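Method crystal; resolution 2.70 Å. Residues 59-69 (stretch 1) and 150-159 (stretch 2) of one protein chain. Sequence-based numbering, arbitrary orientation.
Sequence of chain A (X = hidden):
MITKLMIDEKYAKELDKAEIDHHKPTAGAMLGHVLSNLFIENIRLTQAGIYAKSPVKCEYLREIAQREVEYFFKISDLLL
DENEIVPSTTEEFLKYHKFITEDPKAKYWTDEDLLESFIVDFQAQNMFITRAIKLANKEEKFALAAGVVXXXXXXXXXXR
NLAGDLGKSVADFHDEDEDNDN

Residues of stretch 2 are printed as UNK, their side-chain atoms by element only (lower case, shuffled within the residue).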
ATOM      1  N   GLU A  59      23.599   1.528  -9.472  1.00 51.25           N
ATOM      2  CA  GLU A  59      22.377   1.101  -8.793  1.00 51.49           C
ATOM      3  C   GLU A  59      22.150  -0.374  -9.081  1.00 50.14           C
ATOM      4  O   GLU A  59      21.785  -1.140  -8.187  1.00 49.28           O
ATOM      5  CB  GLU A  59      21.193   1.926  -9.279  1.00 52.67           C
ATOM      6  CG  GLU A  59      19.984   2.010  -8.309  1.00 56.53           C
ATOM      7  CD  GLU A  59      18.635   2.336  -9.010  1.00 59.92           C
ATOM      8  OE1 GLU A  59      18.062   1.473  -9.750  1.00 61.00           O
ATOM      9  OE2 GLU A  59      18.140   3.482  -8.778  1.00 60.93           O
ATOM     10  N   TYR A  60      22.460  -0.764 -10.320  1.00 48.63           N
ATOM     11  CA  TYR A  60      22.294  -2.120 -10.815  1.00 47.98           C
ATOM     12  C   TYR A  60      23.267  -3.072 -10.157  1.00 46.95           C
ATOM     13  O   TYR A  60      22.908  -4.177  -9.750  1.00 46.68           O
ATOM     14  CB  TYR A  60      22.514  -2.163 -12.346  1.00 48.53           C
ATOM     15  CG  TYR A  60      22.228  -3.502 -12.932  1.00 53.50           C
ATOM     16  CD1 TYR A  60      21.125  -4.269 -12.484  1.00 58.78           C
ATOM     17  CD2 TYR A  60      23.080  -4.063 -13.870  1.00 56.70           C
ATOM     18  CE1 TYR A  60      20.857  -5.560 -12.990  1.00 59.97           C
ATOM     19  CE2 TYR A  60      22.815  -5.377 -14.418  1.00 59.55           C
ATOM     20  CZ  TYR A  60      21.692  -6.117 -13.958  1.00 61.02           C
ATOM     21  OH  TYR A  60      21.386  -7.387 -14.441  1.00 62.47           O
ATOM     22  N   LEU A  61      24.540  -2.677 -10.036  1.00 45.65           N
ATOM     23  CA  LEU A  61      25.573  -3.524  -9.451  1.00 44.34           C
ATOM     24  C   LEU A  61      25.340  -3.719  -7.972  1.00 43.13           C
ATOM     25  O   LEU A  61      25.563  -4.799  -7.489  1.00 42.75           O
ATOM     26  CB  LEU A  61      26.980  -2.971  -9.709  1.00 44.46           C
ATOM     27  CG  LEU A  61      27.427  -2.902 -11.185  1.00 45.69           C
ATOM     28  CD1 LEU A  61      28.639  -1.961 -11.282  1.00 47.27           C
ATOM     29  CD2 LEU A  61      27.791  -4.238 -11.792  1.00 46.48           C
ATOM     30  N   ARG A  62      24.868  -2.674  -7.278  1.00 41.62           N
ATOM     31  CA  ARG A  62      24.510  -2.743  -5.847  1.00 40.65           C
ATOM     32  C   ARG A  62      23.334  -3.674  -5.611  1.00 41.25           C
ATOM     33  O   ARG A  62      23.163  -4.201  -4.520  1.00 40.89           O
ATOM     34  CB  ARG A  62      24.096  -1.373  -5.312  1.00 40.09           C
ATOM     35  CG  ARG A  62      25.239  -0.427  -5.067  1.00 39.55           C
ATOM     36  CD  ARG A  62      24.924   0.823  -4.277  1.00 39.02           C
ATOM     37  NE  ARG A  62      25.886   1.861  -4.593  1.00 37.50           N
ATOM     38  CZ  ARG A  62      26.078   2.948  -3.898  1.00 37.54           C
ATOM     39  NH1 ARG A  62      25.353   3.207  -2.804  1.00 36.13           N
ATOM     40  NH2 ARG A  62      26.989   3.828  -4.266  1.00 38.81           N
ATOM     41  N   GLU A  63      22.501  -3.811  -6.628  1.00 42.12           N
ATOM     42  CA  GLU A  63      21.357  -4.738  -6.601  1.00 43.39           C
ATOM     43  C   GLU A  63      21.864  -6.166  -6.651  1.00 41.56           C
ATOM     44  O   GLU A  63      21.442  -7.008  -5.869  1.00 39.17           O
ATOM     45  CB  GLU A  63      20.353  -4.456  -7.723  1.00 45.12           C
ATOM     46  CG  GLU A  63      18.988  -3.984  -7.220  1.00 50.37           C
ATOM     47  CD  GLU A  63      17.866  -4.608  -8.075  1.00 56.63           C
ATOM     48  OE1 GLU A  63      17.332  -5.688  -7.643  1.00 59.01           O
ATOM     49  OE2 GLU A  63      17.516  -4.032  -9.179  1.00 59.75           O
ATOM     50  N   ILE A  64      22.807  -6.424  -7.552  1.00 40.72           N
ATOM     51  CA  ILE A  64      23.423  -7.731  -7.665  1.00 40.50           C
ATOM     52  C   ILE A  64      24.181  -8.112  -6.371  1.00 39.99           C
ATOM     53  O   ILE A  64      24.178  -9.263  -6.016  1.00 38.77           O
ATOM     54  CB  ILE A  64      24.324  -7.826  -8.905  1.00 40.13           C
ATOM     55  CG1 ILE A  64      23.493  -7.601 -10.179  1.00 39.59           C
ATOM     56  CG2 ILE A  64      25.025  -9.193  -8.991  1.00 39.82           C
ATOM     57  CD1 ILE A  64      24.276  -7.226 -11.356  1.00 40.03           C
ATOM     58  N   ALA A  65      24.827  -7.156  -5.692  1.00 40.28           N
ATOM     59  CA  ALA A  65      25.417  -7.374  -4.387  1.00 41.06           C
ATOM     60  C   ALA A  65      24.348  -7.873  -3.388  1.00 42.14           C
ATOM     61  O   ALA A  65      24.571  -8.890  -2.749  1.00 42.61           O
ATOM     62  CB  ALA A  65      26.103  -6.150  -3.899  1.00 40.38           C
ATOM     63  N   GLN A  66      23.227  -7.165  -3.263  1.00 43.56           N
ATOM     64  CA  GLN A  66      22.193  -7.533  -2.298  1.00 44.72           C
ATOM     65  C   GLN A  66      21.583  -8.900  -2.572  1.00 43.62           C
ATOM     66  O   GLN A  66      21.167  -9.596  -1.636  1.00 43.71           O
ATOM     67  CB  GLN A  66      21.088  -6.443  -2.230  1.00 45.61           C
ATOM     68  CG  GLN A  66      20.658  -6.212  -0.770  1.00 50.59           C
ATOM     69  CD  GLN A  66      19.111  -6.294  -0.527  1.00 56.01           C
ATOM     70  OE1 GLN A  66      18.666  -6.910   0.472  1.00 57.67           O
ATOM     71  NE2 GLN A  66      18.337  -5.652  -1.436  1.00 55.35           N
ATOM     72  N   ARG A  67      21.563  -9.295  -3.845  1.00 41.94           N
ATOM     73  CA  ARG A  67      21.014 -10.570  -4.208  1.00 42.47           C
ATOM     74  C   ARG A  67      21.978 -11.691  -3.839  1.00 41.46           C
ATOM     75  O   ARG A  67      21.542 -12.806  -3.515  1.00 42.06           O
ATOM     76  CB  ARG A  67      20.692 -10.640  -5.711  1.00 43.14           C
ATOM     77  CG  ARG A  67      19.686  -9.605  -6.239  1.00 47.02           C
ATOM     78  CD  ARG A  67      18.228  -9.793  -5.818  1.00 49.46           C
ATOM     79  NE  ARG A  67      17.580 -10.666  -6.790  1.00 52.83           N
ATOM     80  CZ  ARG A  67      17.183 -11.926  -6.565  1.00 55.34           C
ATOM     81  NH1 ARG A  67      16.626 -12.625  -7.564  1.00 56.15           N
ATOM     82  NH2 ARG A  67      17.310 -12.484  -5.361  1.00 55.39           N
ATOM     83  N   GLU A  68      23.275 -11.420  -3.935  1.00 39.63           N
ATOM     84  CA  GLU A  68      24.288 -12.437  -3.625  1.00 38.62           C
ATOM     85  C   GLU A  68      24.281 -12.706  -2.119  1.00 37.71           C
ATOM     86  O   GLU A  68      24.395 -13.845  -1.714  1.00 37.90           O
ATOM     87  CB  GLU A  68      25.661 -12.021  -4.157  1.00 38.98           C
ATOM     88  CG  GLU A  68      25.761 -11.917  -5.697  1.00 38.86           C
ATOM     89  CD  GLU A  68      26.141 -13.194  -6.433  1.00 40.09           C
ATOM     90  OE1 GLU A  68      27.349 -13.454  -6.573  1.00 41.66           O
ATOM     91  OE2 GLU A  68      25.250 -13.925  -6.922  1.00 42.66           O
ATOM     92  N   VAL A  69      24.081 -11.696  -1.296  1.00 36.78           N
ATOM     93  CA  VAL A  69      23.904 -11.888   0.134  1.00 36.13           C
ATOM     94  C   VAL A  69      22.580 -12.584   0.457  1.00 37.39           C
ATOM     95  O   VAL A  69      22.481 -13.289   1.447  1.00 37.66           O
ATOM     96  CB  VAL A  69      23.918 -10.536   0.829  1.00 35.76           C
ATOM     97  CG1 VAL A  69      23.530 -10.639   2.328  1.00 35.72           C
ATOM     98  CG2 VAL A  69      25.268  -9.868   0.656  1.00 35.98           C
ATOM     99  N   UNK A 150      17.601 -22.094  -8.513  1.00 35.31           N
ATOM    100  CA  UNK A 150      17.210 -20.724  -8.627  1.00 36.57           C
ATOM    101  C   UNK A 150      18.465 -19.934  -8.920  1.00 36.15           C
ATOM    102  O   UNK A 150      18.481 -19.164  -9.859  1.00 36.52           O
ATOM    103  o   UNK A 150      14.702 -18.481  -5.723  1.00 45.36           O
ATOM    104  o   UNK A 150      13.829 -20.526  -5.426  1.00 46.49           O
ATOM    105  c   UNK A 150      14.453 -19.673  -6.106  1.00 44.78           C
ATOM    106  c   UNK A 150      15.024 -20.153  -7.431  1.00 41.42           C
ATOM    107  c   UNK A 150      16.547 -20.265  -7.352  1.00 37.75           C
ATOM    108  N   UNK A 151      19.517 -20.157  -8.130  1.00 35.66           N
ATOM    109  CA  UNK A 151      20.774 -19.419  -8.238  1.00 35.81           C
ATOM    110  C   UNK A 151      21.439 -19.577  -9.610  1.00 36.59           C
ATOM    111  O   UNK A 151      21.915 -18.593 -10.196  1.00 37.80           O
ATOM    112  c   UNK A 151      21.712 -19.905  -7.144  1.00 35.86           C
ATOM    113  c   UNK A 151      23.105 -19.307  -7.097  1.00 35.81           C
ATOM    114  c   UNK A 151      23.805 -19.750  -5.833  1.00 36.46           C
ATOM    115  c   UNK A 151      23.072 -17.799  -7.162  1.00 37.59           C
ATOM    116  N   UNK A 152      21.472 -20.805 -10.108  1.00 35.98           N
ATOM    117  CA  UNK A 152      21.962 -21.078 -11.421  1.00 35.72           C
ATOM    118  C   UNK A 152      21.297 -20.197 -12.461  1.00 36.77           C
ATOM    119  O   UNK A 152      21.984 -19.602 -13.282  1.00 38.29           O
ATOM    120  c   UNK A 152      22.036 -22.905 -13.130  1.00 35.58           C
ATOM    121  c   UNK A 152      21.046 -23.352 -14.002  1.00 36.00           C
ATOM    122  c   UNK A 152      23.333 -22.754 -13.605  1.00 34.81           C
ATOM    123  o   UNK A 152      22.875 -23.813 -17.020  1.00 33.32           O
ATOM    124  c   UNK A 152      21.693 -22.532 -11.730  1.00 35.69           C
ATOM    125  c   UNK A 152      21.353 -23.671 -15.301  1.00 35.37           C
ATOM    126  c   UNK A 152      22.635 -23.510 -15.745  1.00 33.68           C
ATOM    127  c   UNK A 152      23.645 -23.051 -14.910  1.00 35.12           C
ATOM    128  N   UNK A 153      19.966 -20.096 -12.428  1.00 36.96           N
ATOM    129  CA  UNK A 153      19.219 -19.334 -13.414  1.00 35.93           C
ATOM    130  C   UNK A 153      19.405 -17.830 -13.222  1.00 35.06           C
ATOM    131  O   UNK A 153      19.448 -17.108 -14.193  1.00 34.29           O
ATOM    132  N   UNK A 154      19.515 -17.366 -11.987  1.00 34.86           N
ATOM    133  CA  UNK A 154      19.801 -15.963 -11.734  1.00 35.66           C
ATOM    134  C   UNK A 154      21.169 -15.545 -12.287  1.00 36.65           C
ATOM    135  O   UNK A 154      21.298 -14.500 -12.901  1.00 36.64           O
ATOM    136  c   UNK A 154      19.771 -15.667 -10.264  1.00 34.55           C
ATOM    137  c   UNK A 154      19.809 -11.872  -9.939  1.00 33.82           C
ATOM    138  c   UNK A 154      21.047 -11.665  -9.374  1.00 33.88           C
ATOM    139  c   UNK A 154      20.229 -14.264  -9.951  1.00 35.30           C
ATOM    140  c   UNK A 154      21.480 -14.021  -9.376  1.00 34.97           C
ATOM    141  o   UNK A 154      21.456 -10.404  -9.096  1.00 33.75           O
ATOM    142  c   UNK A 154      19.411 -13.158 -10.246  1.00 35.67           C
ATOM    143  c   UNK A 154      21.887 -12.732  -9.074  1.00 34.79           C
ATOM    144  N   UNK A 155      22.185 -16.385 -12.097  1.00 38.46           N
ATOM    145  CA  UNK A 155      23.525 -16.152 -12.643  1.00 38.72           C
ATOM    146  C   UNK A 155      23.454 -16.057 -14.190  1.00 38.31           C
ATOM    147  O   UNK A 155      24.006 -15.159 -14.760  1.00 37.55           O
ATOM    148  c   UNK A 155      24.500 -17.271 -12.192  1.00 39.14           C
ATOM    149  n   UNK A 155      26.103 -17.826 -10.488  1.00 42.56           N
ATOM    150  o   UNK A 155      24.577 -16.223  -9.984  1.00 42.99           O
ATOM    151  c   UNK A 155      25.100 -17.024 -10.730  1.00 40.43           C
ATOM    152  N   UNK A 156      22.765 -16.964 -14.849  1.00 38.27           N
ATOM    153  CA  UNK A 156      22.646 -16.943 -16.321  1.00 39.61           C
ATOM    154  C   UNK A 156      22.030 -15.649 -16.840  1.00 40.57           C
ATOM    155  O   UNK A 156      22.372 -15.162 -17.918  1.00 41.63           O
ATOM    156  c   UNK A 156      21.608 -20.434 -17.612  1.00 41.83           C
ATOM    157  c   UNK A 156      22.454 -19.148 -17.616  1.00 40.93           C
ATOM    158  c   UNK A 156      21.758 -18.079 -16.801  1.00 39.27           C
ATOM    159  c   UNK A 156      23.818 -19.380 -17.086  1.00 41.11           C
ATOM    160  N   UNK A 157      21.111 -15.093 -16.061  1.00 41.30           N
ATOM    161  CA  UNK A 157      20.386 -13.894 -16.385  1.00 41.27           C
ATOM    162  C   UNK A 157      21.304 -12.734 -16.237  1.00 40.49           C
ATOM    163  O   UNK A 157      21.402 -11.934 -17.159  1.00 40.77           O
ATOM    164  c   UNK A 157      19.242 -13.788 -15.402  1.00 41.64           C
ATOM    165  n   UNK A 157      17.153 -11.373 -13.918  1.00 45.91           N
ATOM    166  c   UNK A 157      17.370 -12.599 -14.346  1.00 44.83           C
ATOM    167  c   UNK A 157      18.221 -12.743 -15.607  1.00 42.78           C
ATOM    168  o   UNK A 157      16.970 -13.605 -13.731  1.00 46.73           O
ATOM    169  N   UNK A 158      22.021 -12.653 -15.115  1.00 39.43           N
ATOM    170  CA  UNK A 158      22.958 -11.562 -14.938  1.00 39.42           C
ATOM    171  C   UNK A 158      23.993 -11.507 -16.061  1.00 40.29           C
ATOM    172  O   UNK A 158      24.393 -10.400 -16.456  1.00 40.45           O
ATOM    173  c   UNK A 158      22.763 -11.372 -12.431  1.00 39.13           C
ATOM    174  c   UNK A 158      24.859 -10.662 -13.585  1.00 38.35           C
ATOM    175  c   UNK A 158      23.709 -11.638 -13.602  1.00 38.81           C
ATOM    176  N   UNK A 159      24.443 -12.672 -16.549  1.00 40.24           N
ATOM    177  CA  UNK A 159      25.483 -12.742 -17.569  1.00 40.37           C
ATOM    178  C   UNK A 159      24.959 -12.127 -18.832  1.00 40.25           C
ATOM    179  O   UNK A 159      25.735 -11.502 -19.561  1.00 41.22           O
ATOM    180  c   UNK A 159      26.732 -14.353 -19.193  1.00 40.72           C
ATOM    181  c   UNK A 159      26.718 -16.296 -16.581  1.00 41.26           C
ATOM    182  c   UNK A 159      25.931 -14.224 -17.856  1.00 41.20           C
ATOM    183  c   UNK A 159      26.785 -14.778 -16.708  1.00 41.12           C
TER

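Position 150 has five side-chain atoms: three carbons, the third carrying two oxygens. That is a carboxylate on a two-carbon arm, and it is out of reach of stretch 1. The residue is Glu-150.

Position 151 has four carbons, forked at the second. Its CA-to-CB bond points sideways, but its end comes nearer. One terminal carbon lies 4.5 Å from OE2 of Glu-68. This is Leu-151, and the carbon is CD1.

Position 152 has one carbon, then a six-carbon ring bearing an oxygen. It is out of reach of stretch 1; its oxygen is hydrogen-bonded elsewhere in the structure. It is Tyr-152.

Position 153 has no side-chain atoms. It is Gly-153.

Position 154 again has one carbon and a six-carbon ring with an oxygen, but here CA-to-CB points toward stretch 1. The oxygen is 3.6 Å from CA of Ile-64 and 3.5 Å from CG of Arg-67. This is Tyr-154, and the oxygen is OH. The guanidinium of Arg-67 makes an off-centre cation-pi contact, with CZ 4.8 Å from the centroid of the Tyr-154 ring. OE2 of Glu-68 sits at the ring edge, 4.2 Å from CE2 of Tyr-154.

Position 155 has two carbons, the second carrying one oxygen and one nitrogen. Its oxygen lies 3.9 Å from OE2 of Glu-68, with no hydrogen bond between them. This short amide is Asn-155, and the oxygen is OD1. Its ND2 is hydrogen-bonded elsewhere in the structure.

Position 156 has four carbons forked at the second and does not reach stretch 1. It is Leu-156.

Position 157 has three carbons, the third carrying one oxygen and one nitrogen. This longer amide is exposed and makes no contact with stretch 1. It is Gln-157.

Position 158 has three carbons, one carrying the other two. One tip is 4.1 Å from CD1 of Ile-64. It is Val-158, and the tip is CG1.

Position 159 has four carbons, forked at the first, with one arm two carbons long. Its CA-to-CB bond points away. It is Ile-159.

The two helices run nearly antiparallel, at 167°, with axes 12.2 Å apart at closest approach. That wide spacing leaves room for the Tyr-154 ring, the residue most covered by the other stretch. Ile-64 and Val-158 add an apolar contact where the CA atoms come closest, 8.2 Å from CA of Ile-64 to CA of Val-158. No hydrogen bond crosses between the stretches. The contact therefore rests on packing and the cation-pi interaction.

Stretch 2 (150-159) ELYGYNLQVI
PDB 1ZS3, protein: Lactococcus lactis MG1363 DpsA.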